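Local structure of In2-1 family protein, glutathione transferase lambda3 (Populus trichocarpa, 4PQI) at residues V47-N52 and V178-I183; P118-F123 and G172-L177; F185-N190 and Q223-P228. The protein binds glutathione and probably catalyses glutathione-dependent thiol-transfer reactions as a monomeric Lambda-class glutathione transferase of a land plant. One frame throughout, in Å; residues are numbered along the deposited sequence.

Contact 1 of 3, residues V47-N52 and V178-I183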
loop_
_atom_site.group_PDB
_atom_site.type_symbol
_atom_site.label_atom_id
_atom_site.label_comp_id
_atom_site.label_asym_id
_atom_site.label_seq_id
_atom_site.Cartn_x
_atom_site.Cartn_y
_atom_site.Cartn_z
ATOM N N VAL A 47 4.434 -1.696 0.870
ATOM C CA VAL A 47 5.803 -2.170 0.730
ATOM C C VAL A 47 5.830 -3.435 -0.118
ATOM O O VAL A 47 6.737 -3.635 -0.944
ATOM C CB VAL A 47 6.452 -2.425 2.097
ATOM C CG1 VAL A 47 7.932 -2.715 1.922
ATOM C CG2 VAL A 47 6.243 -1.216 3.010
ATOM N N TRP A 48 4.815 -4.273 0.063
ATOM C CA TRP A 48 4.667 -5.496 -0.720
ATOM C C TRP A 48 4.666 -5.241 -2.240
ATOM O O TRP A 48 5.409 -5.876 -2.984
ATOM C CB TRP A 48 3.387 -6.198 -0.283
ATOM C CG TRP A 48 3.209 -7.592 -0.785
ATOM C CD1 TRP A 48 4.054 -8.305 -1.594
ATOM C CD2 TRP A 48 2.096 -8.448 -0.514
ATOM N NE1 TRP A 48 3.533 -9.549 -1.835
ATOM C CE2 TRP A 48 2.333 -9.663 -1.183
ATOM C CE3 TRP A 48 0.920 -8.302 0.229
ATOM C CZ2 TRP A 48 1.433 -10.730 -1.127
ATOM C CZ3 TRP A 48 0.038 -9.358 0.285
ATOM C CH2 TRP A 48 0.292 -10.552 -0.391
ATOM N N ILE A 49 3.822 -4.314 -2.690
ATOM C CA ILE A 49 3.756 -3.947 -4.096
ATOM C C ILE A 49 5.102 -3.425 -4.605
ATOM O O ILE A 49 5.532 -3.783 -5.704
ATOM C CB ILE A 49 2.695 -2.847 -4.330
ATOM C CG1 ILE A 49 1.333 -3.310 -3.801
ATOM C CG2 ILE A 49 2.636 -2.454 -5.815
ATOM C CD1 ILE A 49 0.335 -2.154 -3.577
ATOM N N THR A 50 5.749 -2.573 -3.809
ATOM C CA THR A 50 7.040 -2.009 -4.183
ATOM C C THR A 50 8.085 -3.113 -4.355
ATOM O O THR A 50 8.823 -3.131 -5.347
ATOM C CB THR A 50 7.547 -0.935 -3.158
ATOM O OG1 THR A 50 6.551 0.070 -2.950
ATOM C CG2 THR A 50 8.804 -0.277 -3.657
ATOM N N ARG A 51 8.132 -4.036 -3.393
ATOM C CA ARG A 51 9.024 -5.203 -3.439
ATOM C C ARG A 51 8.854 -5.985 -4.736
ATOM O O ARG A 51 9.833 -6.343 -5.409
ATOM C CB ARG A 51 8.717 -6.118 -2.249
ATOM C CG ARG A 51 9.375 -7.495 -2.280
ATOM C CD ARG A 51 8.841 -8.308 -1.099
ATOM N NE ARG A 51 9.211 -9.722 -1.098
ATOM C CZ ARG A 51 8.466 -10.712 -1.587
ATOM N NH1 ARG A 51 7.303 -10.474 -2.182
ATOM N NH2 ARG A 51 8.905 -11.954 -1.500
ATOM N N ASN A 52 7.592 -6.245 -5.070
ATOM C CA ASN A 52 7.229 -7.015 -6.248
ATOM C C ASN A 52 7.651 -6.299 -7.534
ATOM O O ASN A 52 8.371 -6.864 -8.361
ATOM C CB ASN A 52 5.719 -7.304 -6.250
ATOM C CG ASN A 52 5.290 -8.268 -5.130
ATOM O OD1 ASN A 52 6.124 -8.784 -4.382
ATOM N ND2 ASN A 52 3.982 -8.499 -5.011
ATOM N N VAL A 178 3.809 7.066 -5.439
ATOM C CA VAL A 178 2.589 7.780 -5.086
ATOM C C VAL A 178 1.354 6.914 -5.319
ATOM O O VAL A 178 0.530 6.759 -4.416
ATOM C CB VAL A 178 2.459 9.131 -5.829
ATOM C CG1 VAL A 178 1.243 9.889 -5.342
ATOM C CG2 VAL A 178 3.705 9.984 -5.614
ATOM N N ASP A 179 1.232 6.360 -6.520
ATOM C CA ASP A 179 0.178 5.392 -6.825
ATOM C C ASP A 179 0.152 4.268 -5.789
ATOM O O ASP A 179 -0.898 3.924 -5.263
ATOM C CB ASP A 179 0.368 4.813 -8.231
ATOM C CG ASP A 179 0.537 5.904 -9.280
ATOM O OD1 ASP A 179 -0.425 6.678 -9.473
ATOM O OD2 ASP A 179 1.624 5.990 -9.901
ATOM N N ILE A 180 1.326 3.728 -5.494
ATOM C CA ILE A 180 1.470 2.628 -4.540
ATOM C C ILE A 180 1.006 3.017 -3.135
ATOM O O ILE A 180 0.382 2.216 -2.435
ATOM C CB ILE A 180 2.942 2.130 -4.517
ATOM C CG1 ILE A 180 3.295 1.568 -5.893
ATOM C CG2 ILE A 180 3.186 1.132 -3.360
ATOM C CD1 ILE A 180 4.745 1.196 -6.113
ATOM N N ALA A 181 1.311 4.245 -2.725
ATOM C CA ALA A 181 0.916 4.736 -1.405
ATOM C C ALA A 181 -0.608 4.759 -1.234
ATOM O O ALA A 181 -1.128 4.403 -0.164
ATOM C CB ALA A 181 1.508 6.141 -1.154
ATOM N N TYR A 182 -1.318 5.152 -2.292
ATOM C CA TYR A 182 -2.771 5.321 -2.222
ATOM C C TYR A 182 -3.627 4.085 -2.509
ATOM O O TYR A 182 -4.690 3.891 -1.890
ATOM C CB TYR A 182 -3.210 6.473 -3.133
ATOM C CG TYR A 182 -2.946 7.806 -2.490
ATOM C CD1 TYR A 182 -3.836 8.330 -1.574
ATOM C CD2 TYR A 182 -1.783 8.519 -2.764
ATOM C CE1 TYR A 182 -3.595 9.535 -0.964
ATOM C CE2 TYR A 182 -1.531 9.731 -2.152
ATOM C CZ TYR A 182 -2.446 10.228 -1.252
ATOM O OH TYR A 182 -2.228 11.427 -0.624
ATOM N N ILE A 183 -3.191 3.273 -3.460
ATOM C CA ILE A 183 -4.031 2.175 -3.939
ATOM C C ILE A 183 -4.541 1.192 -2.867
ATOM O O ILE A 183 -5.684 0.757 -2.958
ATOM C CB ILE A 183 -3.428 1.430 -5.194
ATOM C CG1 ILE A 183 -4.481 0.546 -5.868
ATOM C CG2 ILE A 183 -2.240 0.550 -4.820
ATOM C CD1 ILE A 183 -5.686 1.280 -6.412
#

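Contact 2 of 3, residues P118-F123 and G172-L177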
loop_
_atom_site.group_PDB
_atom_site.type_symbol
_atom_site.label_atom_id
_atom_site.label_comp_id
_atom_site.label_asym_id
_atom_site.label_seq_id
_atom_site.Cartn_x
_atom_site.Cartn_y
_atom_site.Cartn_z
ATOM N N PRO A 118 11.861 17.181 -11.949
ATOM C CA PRO A 118 11.813 17.956 -10.705
ATOM C C PRO A 118 10.407 18.405 -10.308
ATOM O O PRO A 118 10.111 18.417 -9.107
ATOM C CB PRO A 118 12.665 19.183 -11.028
ATOM C CG PRO A 118 13.576 18.735 -12.099
ATOM C CD PRO A 118 12.764 17.794 -12.933
ATOM N N ALA A 119 9.568 18.780 -11.276
ATOM C CA ALA A 119 8.195 19.179 -10.963
ATOM C C ALA A 119 7.369 17.989 -10.476
ATOM O O ALA A 119 6.492 18.126 -9.622
ATOM C CB ALA A 119 7.523 19.837 -12.159
ATOM N N LYS A 120 7.643 16.819 -11.034
ATOM C CA LYS A 120 6.958 15.608 -10.609
ATOM C C LYS A 120 7.414 15.169 -9.213
ATOM O O LYS A 120 6.593 14.754 -8.393
ATOM C CB LYS A 120 7.171 14.511 -11.642
ATOM C CG LYS A 120 6.631 14.890 -13.004
ATOM C CD LYS A 120 6.620 13.697 -13.935
ATOM C CE LYS A 120 5.969 14.061 -15.254
ATOM N NZ LYS A 120 5.680 12.848 -16.051
ATOM N N LYS A 121 8.714 15.304 -8.945
ATOM C CA LYS A 121 9.286 15.037 -7.623
ATOM C C LYS A 121 8.630 15.903 -6.555
ATOM O O LYS A 121 8.324 15.426 -5.461
ATOM C CB LYS A 121 10.793 15.315 -7.615
ATOM C CG LYS A 121 11.633 14.424 -8.522
ATOM C CD LYS A 121 12.104 13.159 -7.815
ATOM C CE LYS A 121 13.172 13.452 -6.765
ATOM N NZ LYS A 121 13.715 12.193 -6.151
ATOM N N GLU A 122 8.446 17.187 -6.856
ATOM C CA GLU A 122 7.754 18.069 -5.923
ATOM C C GLU A 122 6.286 17.698 -5.677
ATOM O O GLU A 122 5.819 17.719 -4.536
ATOM C CB GLU A 122 7.870 19.530 -6.348
ATOM C CG GLU A 122 9.142 20.163 -5.825
ATOM C CD GLU A 122 9.438 19.739 -4.394
ATOM O OE1 GLU A 122 8.650 20.104 -3.489
ATOM O OE2 GLU A 122 10.444 19.028 -4.173
ATOM N N PHE A 123 5.553 17.388 -6.742
ATOM C CA PHE A 123 4.164 16.969 -6.586
ATOM C C PHE A 123 4.065 15.683 -5.787
ATOM O O PHE A 123 3.092 15.472 -5.058
ATOM C CB PHE A 123 3.502 16.731 -7.939
ATOM C CG PHE A 123 2.009 16.765 -7.885
ATOM C CD1 PHE A 123 1.361 17.840 -7.296
ATOM C CD2 PHE A 123 1.250 15.745 -8.436
ATOM C CE1 PHE A 123 -0.015 17.901 -7.245
ATOM C CE2 PHE A 123 -0.150 15.810 -8.396
ATOM C CZ PHE A 123 -0.772 16.880 -7.799
ATOM N N GLY A 172 1.713 11.171 -13.837
ATOM C CA GLY A 172 1.581 11.160 -15.287
ATOM C C GLY A 172 1.851 9.828 -15.967
ATOM O O GLY A 172 1.183 8.829 -15.699
ATOM N N LYS A 173 2.850 9.830 -16.842
ATOM C CA LYS A 173 3.220 8.669 -17.644
ATOM C C LYS A 173 3.549 7.402 -16.830
ATOM O O LYS A 173 3.056 6.314 -17.131
ATOM C CB LYS A 173 4.411 9.062 -18.524
ATOM C CG LYS A 173 4.885 8.033 -19.533
ATOM C CD LYS A 173 5.884 8.693 -20.489
ATOM C CE LYS A 173 6.981 7.728 -20.931
ATOM N NZ LYS A 173 7.847 7.280 -19.793
ATOM N N GLU A 174 4.377 7.540 -15.802
ATOM C CA GLU A 174 4.937 6.369 -15.136
ATOM C C GLU A 174 4.268 6.042 -13.799
ATOM O O GLU A 174 4.011 6.925 -12.988
ATOM C CB GLU A 174 6.454 6.535 -14.924
ATOM C CG GLU A 174 7.192 7.337 -15.997
ATOM C CD GLU A 174 7.133 8.865 -15.782
ATOM O OE1 GLU A 174 6.189 9.379 -15.118
ATOM O OE2 GLU A 174 8.041 9.560 -16.292
ATOM N N PHE A 175 3.999 4.759 -13.581
ATOM C CA PHE A 175 3.616 4.227 -12.273
ATOM C C PHE A 175 4.708 4.596 -11.251
ATOM O O PHE A 175 5.911 4.495 -11.549
ATOM C CB PHE A 175 3.474 2.703 -12.408
ATOM C CG PHE A 175 2.972 1.997 -11.174
ATOM C CD1 PHE A 175 1.745 2.319 -10.612
ATOM C CD2 PHE A 175 3.705 0.951 -10.620
ATOM C CE1 PHE A 175 1.275 1.636 -9.500
ATOM C CE2 PHE A 175 3.246 0.272 -9.510
ATOM C CZ PHE A 175 2.028 0.617 -8.947
ATOM N N SER A 176 4.300 5.030 -10.060
ATOM C CA SER A 176 5.264 5.488 -9.061
ATOM C C SER A 176 4.890 5.127 -7.612
ATOM O O SER A 176 3.826 4.552 -7.347
ATOM C CB SER A 176 5.438 7.016 -9.149
ATOM O OG SER A 176 4.335 7.673 -8.525
ATOM N N LEU A 177 5.770 5.498 -6.681
ATOM C CA LEU A 177 5.522 5.330 -5.250
ATOM C C LEU A 177 4.211 5.981 -4.774
ATOM O O LEU A 177 3.584 5.500 -3.815
ATOM C CB LEU A 177 6.707 5.864 -4.433
ATOM C CG LEU A 177 8.050 5.133 -4.600
ATOM C CD1 LEU A 177 9.130 5.697 -3.657
ATOM C CD2 LEU A 177 7.881 3.625 -4.398
#

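Contact 3 of 3, residues F185-N190 and Q223-P228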
loop_
_atom_site.group_PDB
_atom_site.type_symbol
_atom_site.label_atom_id
_atom_site.label_comp_id
_atom_site.label_asym_id
_atom_site.label_seq_id
_atom_site.Cartn_x
_atom_site.Cartn_y
_atom_site.Cartn_z
ATOM N N PHE A 185 -5.554 1.753 0.033
ATOM C CA PHE A 185 -6.638 2.374 0.784
ATOM C C PHE A 185 -7.835 2.641 -0.127
ATOM O O PHE A 185 -8.991 2.382 0.248
ATOM C CB PHE A 185 -6.129 3.621 1.524
ATOM C CG PHE A 185 -5.141 3.291 2.613
ATOM C CD1 PHE A 185 -5.585 2.908 3.878
ATOM C CD2 PHE A 185 -3.773 3.296 2.357
ATOM C CE1 PHE A 185 -4.670 2.560 4.880
ATOM C CE2 PHE A 185 -2.858 2.951 3.350
ATOM C CZ PHE A 185 -3.306 2.589 4.612
ATOM N N VAL A 186 -7.557 3.100 -1.346
ATOM C CA VAL A 186 -8.615 3.292 -2.328
ATOM C C VAL A 186 -9.287 1.955 -2.646
ATOM O O VAL A 186 -10.511 1.887 -2.717
ATOM C CB VAL A 186 -8.098 3.980 -3.618
ATOM C CG1 VAL A 186 -9.193 3.956 -4.725
ATOM C CG2 VAL A 186 -7.652 5.404 -3.321
ATOM N N GLU A 187 -8.481 0.902 -2.809
ATOM C CA GLU A 187 -8.971 -0.472 -3.002
ATOM C C GLU A 187 -10.024 -0.852 -1.955
ATOM O O GLU A 187 -11.149 -1.257 -2.289
ATOM C CB GLU A 187 -7.788 -1.466 -2.949
ATOM C CG GLU A 187 -8.159 -2.956 -2.784
ATOM C CD GLU A 187 -6.942 -3.883 -2.520
ATOM O OE1 GLU A 187 -5.772 -3.478 -2.762
ATOM O OE2 GLU A 187 -7.171 -5.033 -2.071
ATOM N N ARG A 188 -9.662 -0.716 -0.686
ATOM C CA ARG A 188 -10.545 -1.123 0.403
ATOM C C ARG A 188 -11.738 -0.179 0.547
ATOM O O ARG A 188 -12.861 -0.620 0.737
ATOM C CB ARG A 188 -9.763 -1.212 1.712
ATOM C CG ARG A 188 -8.747 -2.328 1.709
ATOM C CD ARG A 188 -7.704 -2.135 2.795
ATOM N NE ARG A 188 -6.845 -3.309 2.919
ATOM C CZ ARG A 188 -5.902 -3.631 2.040
ATOM N NH1 ARG A 188 -5.704 -2.867 0.971
ATOM N NH2 ARG A 188 -5.161 -4.717 2.226
ATOM N N LEU A 189 -11.485 1.121 0.442
ATOM C CA LEU A 189 -12.547 2.115 0.546
ATOM C C LEU A 189 -13.595 1.928 -0.552
ATOM O O LEU A 189 -14.796 2.018 -0.294
ATOM C CB LEU A 189 -11.972 3.537 0.534
ATOM C CG LEU A 189 -11.199 3.916 1.811
ATOM C CD1 LEU A 189 -10.487 5.251 1.625
ATOM C CD2 LEU A 189 -12.102 3.950 3.045
ATOM N N ASN A 190 -13.129 1.649 -1.767
ATOM C CA ASN A 190 -14.008 1.448 -2.903
ATOM C C ASN A 190 -14.991 0.315 -2.608
ATOM O O ASN A 190 -16.207 0.464 -2.783
ATOM C CB ASN A 190 -13.184 1.136 -4.155
ATOM C CG ASN A 190 -14.000 1.214 -5.423
ATOM O OD1 ASN A 190 -15.169 1.610 -5.401
ATOM N ND2 ASN A 190 -13.385 0.856 -6.543
ATOM N N GLN A 223 -1.202 -9.329 -7.408
ATOM C CA GLN A 223 -0.687 -10.351 -6.500
ATOM C C GLN A 223 -0.895 -10.061 -5.007
ATOM O O GLN A 223 -0.806 -10.974 -4.196
ATOM C CB GLN A 223 0.814 -10.561 -6.753
ATOM C CG GLN A 223 1.140 -11.107 -8.119
ATOM C CD GLN A 223 2.617 -11.353 -8.315
ATOM O OE1 GLN A 223 3.395 -11.338 -7.359
ATOM N NE2 GLN A 223 3.016 -11.582 -9.567
ATOM N N THR A 224 -1.155 -8.804 -4.644
ATOM C CA THR A 224 -1.180 -8.420 -3.228
ATOM C C THR A 224 -2.582 -8.099 -2.708
ATOM O O THR A 224 -2.764 -7.818 -1.517
ATOM C CB THR A 224 -0.318 -7.176 -2.983
ATOM O OG1 THR A 224 -0.965 -6.053 -3.573
ATOM C CG2 THR A 224 1.062 -7.353 -3.594
ATOM N N LYS A 225 -3.567 -8.148 -3.602
ATOM C CA LYS A 225 -4.936 -7.756 -3.266
ATOM C C LYS A 225 -5.613 -8.645 -2.217
ATOM O O LYS A 225 -5.470 -9.867 -2.224
ATOM C CB LYS A 225 -5.801 -7.651 -4.531
ATOM C CG LYS A 225 -5.504 -6.388 -5.332
ATOM C CD LYS A 225 -6.355 -6.272 -6.592
ATOM C CE LYS A 225 -7.720 -5.697 -6.289
ATOM N NZ LYS A 225 -8.464 -5.407 -7.542
ATOM N N THR A 226 -6.374 -7.997 -1.339
ATOM C CA THR A 226 -7.008 -8.628 -0.188
ATOM C C THR A 226 -8.392 -9.190 -0.541
ATOM O O THR A 226 -8.994 -8.805 -1.546
ATOM C CB THR A 226 -7.108 -7.609 0.989
ATOM O OG1 THR A 226 -7.318 -8.297 2.229
ATOM C CG2 THR A 226 -8.226 -6.593 0.751
ATOM N N ASP A 227 -8.886 -10.107 0.286
ATOM C CA ASP A 227 -10.198 -10.726 0.082
ATOM C C ASP A 227 -11.325 -9.718 0.335
ATOM O O ASP A 227 -11.481 -9.232 1.462
ATOM C CB ASP A 227 -10.344 -11.919 1.028
ATOM C CG ASP A 227 -11.510 -12.820 0.671
ATOM O OD1 ASP A 227 -11.328 -14.056 0.743
ATOM O OD2 ASP A 227 -12.601 -12.306 0.328
ATOM N N PRO A 228 -12.110 -9.403 -0.713
ATOM C CA PRO A 228 -13.189 -8.407 -0.640
ATOM C C PRO A 228 -14.178 -8.699 0.469
ATOM O O PRO A 228 -14.508 -7.794 1.230
ATOM C CB PRO A 228 -13.884 -8.549 -1.995
ATOM C CG PRO A 228 -12.822 -9.016 -2.899
ATOM C CD PRO A 228 -11.961 -9.938 -2.077
HETATM O O HOH W 1 -9.402 -6.545 -3.046
HETATM O O HOH W 2 -3.515 -6.818 1.057
#

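Contact 1 of 3, residues V47-N52 and V178-I183
Ile-49 meets Ile-180 flank to flank, and the two side chains run past each other in opposite directions. The CG2 methyl of Ile-49 lies 4.1 Å from Ile-180 CG1, while its CB sits over the CG2 branch of Ile-180. The other branch of Ile-49 reaches further along the helix: CD1 comes to 3.9 Å from CG2 of Ile-183, and these two chains cross at about a right angle. With Ile-183 CG1 anti to the backbone N (chi1 -166°), CG2 lies between N and the carbonyl carbon and is the branch that meets Ile-49; the side chain also packs on Trp-211 and Val-215 of helix 206-215.

This is the domain interface of the glutathione transferase fold. Helix 42-54, which follows Cys-41 of the glutathione pocket, belongs to the thioredoxin-like domain, and helix 177-197 to the all-helical one. Their short segments run closer to antiparallel than parallel, at 142°, with axes 9.6 Å apart at closest approach. Nearby, Ala-181 O accepts a hydrogen bond from Arg-46 NE, a polar tie between the same two helices.

One residue on, Thr-50 crosses Ile-180 at about a right angle. Its OG1 stands 3.6 Å from Ile-180 CG2 and 3.8 Å from Ile-180 CD1, so the hydroxyl touches hydrocarbon on this side. Its hydrogen bond is made within its own helix, to Arg-46 O, which satisfies the buried oxygen. The Thr-50 side chain also packs on Ile-101 and Leu-104 of helix 97-107.

Contact 2 of 3, residues P118-F123 and G172-L177
Lys-120 reaches from the first turn of helix 118-139 to Glu-174, in the loop that leads into helix 177-197, so the contact joins two helices of the all-helical glutathione transferase domain near their N-terminal ends.

The charged interactions come first. Beyond CG the lysine chain is fully extended, which carries NZ across to the loop, where it meets the glutamate at about a right angle. The salt bridge is long: NZ stands 3.6 Å from Glu-174 OE1 and 4.1 Å from Glu-174 OE2. Glu-174 gets there by bending at chi2 (84°), which folds its carboxylate toward the lysine. The firmer hold on the ammonium group comes from a salt bridge to Asp-166 OD1 and a hydrogen bond to Leu-171 O. Asp-166 OD1 also accepts a hydrogen bond from Lys-173 N, so one carboxylate oxygen fixes both the ammonium and the loop backbone. The clustered acids probably stabilise the lysine in its charged form.

The second kind is looser, backbone passing beside the ammonium group: Lys-120 NZ lies 4.5 Å from Gly-172 CA and 4.2 Å from Lys-173 N. At Gly-172 a side chain would point at the ammonium group and would press on the carbonyl oxygen of Leu-171, reason enough for glycine. The lysine also touches Phe-164, a residue of one of the calcium sites.

Capping is the third. Ser-176 and Asp-179 occupy the positions of the Ser-x-x-Asp N-capping sequence of glutathione transferases. Ser-176 is the N-cap of helix 177-197: Asp-179 OD2 accepts a hydrogen bond from Ser-176 N, and Ser-176 OG accepts from Val-178 N.

Contact 3 of 3, residues F185-N190 and Q223-P228
With CG anti to the backbone N (chi1 165°) and the rest of its chain extended, Glu-187 drives its carboxylate straight to Lys-225 and Thr-226, while Arg-188, whose CG lies beside its own backbone N (chi1 -67°), swings its guanidinium round to the same threonine. Here the central helix 177-197 of the helical glutathione transferase domain holds the loop that leads into the C-terminal helix 228-239.

Thr-226 N donates to Glu-187 OE2 at 3.2 Å, nearly straight at 168° and close to the line of the C-O bond. Water 1 gives that same oxygen a second bond (2.9 Å) and also donates to Thr-226 O at 2.7 Å. OE1 is held by Tyr-221 OH and Gln-45 NE2, which fixes the carboxylate's rotation, and Lys-225 CG packs 3.9 Å from OE1. Cutting Glu-187 back to an alanine would take away the acceptor of Thr-226 N and water 1, and the loop would probably be freer to shift, with Tyr-221 OH and Gln-45 NE2 losing a partner too.

Thr-226 CG2 sits over one face of the Arg-188 guanidinium, 3.8 Å above its plane and offset toward the rim. Arg-188 NH1 bonds to Gln-45 OE1, and NH2 to Thr-40 O, next to Cys-41 of the glutathione pocket. At the guanidinium edge, in plane, water 2 accepts from Arg-188 NH2 at 2.9 Å and donates to Thr-224 O at 2.9 Å.

From the N terminus, helix 42-54 of the thioredoxin-like domain comes first, but its partner waits until residues 178-183. In between, 118-123 opens the shorter loop that 172-177 closes, so contact 2 lies within the span of contact 1, and the two closures follow directly on one another. Contact 3 then starts afresh further along helix 177-197 and closes at 223-228; no loops cross. Contact 1 joins the two domains, whereas contacts 2 and 3 stay within the helical one. Phe-175 CZ packs 3.4 Å from Ile-180 CG1, linking contacts 1 and 2, and Thr-224 lies against Trp-48 and Asn-52, bringing the loop of contact 3 back onto helix 42-54.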